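Local coordinates for 199aa long hypothetical Trp repressor binding protein (Sulfolobus tokodaii, PDB 2ZKI), which is of unknown function but probably binds a flavin, like other flavodoxin-like NADPH-dependent FMN reductases, at residues Ile37-Arg41 with Val57-Val63. Sequence-based numbering, arbitrary orientation.
Sequences IRRVR and VKDIPEV
The side chain of Arg39 (chi1 and chi2 both p) lies over Val57, its NH2 3.6 Å from Val57 CG1, so that the methyl packs on one guanidinium face; the stem continues past Ile60 (Arg39 CG to Ile60 CG2, 3.9 Å). Val57-Ile60 forms a type I turn closed by Ile60 N to Val57 O at 3.1 Å, after which Pro61-Val63 runs extended. Here the backbones meet in a single bridge of parallel pattern, Arg39 opposite Glu62 (CA-CA 5.0 Å): Arg39 N donates to Pro61 O (3.3 Å, 170°) and Val63 N to Arg39 O (2.8 Å, 153°). Ile60 CG2 sits 3.3 Å from Ile37 O, and Arg38 NH2 lies 3.5 Å from Pro61 CG and forms a salt bridge with a sulfate ion, probably from the crystallisation liquor. Glu62 makes no salt bridge to Arg41: its OE2 is 4.3 Å from Arg41 NH1 and well out of the guanidinium plane. The loop thus adds one bridge to the outermost strand, 34-39, of a flavodoxin-like parallel sheet ordered 2-1-3-4-5. Ile60 touches Phe11 of the adjacent strand 6-11 and Val18 of helix 16-31, whereas Val40 and Val63 (CG1-CG1 3.8 Å) both pack on Phe92 of helix 87-94.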
loop_
_atom_site.group_PDB
_atom_site.type_symbol
_atom_site.label_atom_id
_atom_site.label_comp_id
_atom_site.label_asym_id
_atom_site.label_seq_id
_atom_site.Cartn_x
_atom_site.Cartn_y
_atom_site.Cartn_z
ATOM N N ILE A 37 11.492 26.205 3.325
ATOM C CA ILE A 37 11.845 25.135 2.395
ATOM C C ILE A 37 13.188 24.538 2.816
ATOM O O ILE A 37 14.206 25.236 2.855
ATOM C CB ILE A 37 11.897 25.636 0.927
ATOM C CG1 ILE A 37 10.503 26.069 0.459
ATOM C CG2 ILE A 37 12.464 24.556 0.003
ATOM C CD1 ILE A 37 10.497 26.901 -0.815
ATOM N N ARG A 38 13.175 23.250 3.147
ATOM C CA ARG A 38 14.366 22.557 3.628
ATOM C C ARG A 38 14.587 21.253 2.867
ATOM O O ARG A 38 13.629 20.595 2.458
ATOM C CB ARG A 38 14.240 22.247 5.123
ATOM C CG ARG A 38 13.941 23.432 6.046
ATOM C CD ARG A 38 15.191 24.209 6.424
ATOM N NE ARG A 38 15.337 25.427 5.633
ATOM C CZ ARG A 38 15.047 26.652 6.066
ATOM N NH1 ARG A 38 14.597 26.848 7.299
ATOM N NH2 ARG A 38 15.217 27.689 5.260
ATOM N N ARG A 39 15.854 20.887 2.687
ATOM C CA ARG A 39 16.224 19.596 2.097
ATOM C C ARG A 39 16.923 18.693 3.119
ATOM O O ARG A 39 17.335 19.157 4.185
ATOM C CB ARG A 39 17.080 19.781 0.831
ATOM C CG ARG A 39 18.294 20.699 0.976
ATOM C CD ARG A 39 19.544 19.944 1.411
ATOM N NE ARG A 39 20.742 20.777 1.316
ATOM C CZ ARG A 39 21.621 20.725 0.319
ATOM N NH1 ARG A 39 22.674 21.530 0.327
ATOM N NH2 ARG A 39 21.458 19.870 -0.684
ATOM N N VAL A 40 17.043 17.407 2.794
ATOM C CA VAL A 40 17.692 16.440 3.687
ATOM C C VAL A 40 19.132 16.130 3.276
ATOM O O VAL A 40 19.526 16.353 2.129
ATOM C CB VAL A 40 16.888 15.109 3.817
ATOM C CG1 VAL A 40 15.594 15.330 4.578
ATOM C CG2 VAL A 40 16.624 14.481 2.448
ATOM N N ARG A 41 19.898 15.612 4.234
ATOM C CA ARG A 41 21.280 15.186 4.033
ATOM C C ARG A 41 21.353 14.004 3.068
ATOM O O ARG A 41 20.466 13.150 3.056
ATOM C CB ARG A 41 21.869 14.776 5.383
ATOM C CG ARG A 41 23.379 14.856 5.499
ATOM C CD ARG A 41 23.842 14.040 6.695
ATOM N NE ARG A 41 25.067 14.557 7.300
ATOM C CZ ARG A 41 25.103 15.421 8.313
ATOM N NH1 ARG A 41 23.977 15.883 8.848
ATOM N NH2 ARG A 41 26.270 15.828 8.794
ATOM N N VAL A 57 20.886 23.151 -5.303
ATOM C CA VAL A 57 20.242 23.094 -3.989
ATOM C C VAL A 57 21.040 23.831 -2.903
ATOM O O VAL A 57 20.672 23.798 -1.723
ATOM C CB VAL A 57 19.994 21.625 -3.538
ATOM C CG1 VAL A 57 18.830 21.551 -2.563
ATOM C CG2 VAL A 57 19.708 20.732 -4.729
ATOM N N LYS A 58 22.121 24.505 -3.299
ATOM C CA LYS A 58 23.005 25.177 -2.337
ATOM C C LYS A 58 22.396 26.416 -1.672
ATOM O O LYS A 58 22.860 26.852 -0.615
ATOM C CB LYS A 58 24.372 25.487 -2.961
ATOM C CG LYS A 58 25.316 24.289 -2.932
ATOM C CD LYS A 58 26.692 24.603 -3.494
ATOM C CE LYS A 58 27.573 23.357 -3.465
ATOM N NZ LYS A 58 28.939 23.613 -3.999
ATOM N N ASP A 59 21.351 26.965 -2.284
ATOM C CA ASP A 59 20.597 28.066 -1.692
ATOM C C ASP A 59 19.618 27.588 -0.617
ATOM O O ASP A 59 19.250 28.356 0.273
ATOM C CB ASP A 59 19.850 28.849 -2.775
ATOM C CG ASP A 59 20.776 29.702 -3.620
ATOM O OD1 ASP A 59 21.497 30.549 -3.048
ATOM O OD2 ASP A 59 20.778 29.530 -4.859
ATOM N N ILE A 60 19.205 26.323 -0.709
ATOM C CA ILE A 60 18.266 25.728 0.246
ATOM C C ILE A 60 19.007 25.048 1.401
ATOM O O ILE A 60 19.751 24.090 1.182
ATOM C CB ILE A 60 17.303 24.724 -0.442
ATOM C CG1 ILE A 60 16.496 25.426 -1.537
ATOM C CG2 ILE A 60 16.366 24.076 0.579
ATOM C CD1 ILE A 60 16.012 24.505 -2.636
ATOM N N PRO A 61 18.800 25.545 2.638
ATOM C CA PRO A 61 19.459 25.011 3.831
ATOM C C PRO A 61 19.007 23.594 4.169
ATOM O O PRO A 61 17.929 23.174 3.752
ATOM C CB PRO A 61 19.013 25.974 4.942
ATOM C CG PRO A 61 18.512 27.186 4.236
ATOM C CD PRO A 61 17.915 26.672 2.974
ATOM N N GLU A 62 19.838 22.869 4.915
ATOM C CA GLU A 62 19.486 21.534 5.388
ATOM C C GLU A 62 18.475 21.602 6.526
ATOM O O GLU A 62 18.486 22.537 7.328
ATOM C CB GLU A 62 20.729 20.763 5.839
ATOM C CG GLU A 62 21.550 20.167 4.703
ATOM C CD GLU A 62 22.636 19.217 5.187
ATOM O OE1 GLU A 62 23.117 18.402 4.370
ATOM O OE2 GLU A 62 23.011 19.281 6.379
ATOM N N VAL A 63 17.600 20.602 6.584
ATOM C CA VAL A 63 16.576 20.523 7.618
ATOM C C VAL A 63 17.186 20.137 8.963
ATOM O O VAL A 63 18.125 19.345 9.028
ATOM C CB VAL A 63 15.451 19.527 7.225
ATOM C CG1 VAL A 63 15.990 18.101 7.104
ATOM C CG2 VAL A 63 14.282 19.594 8.207
#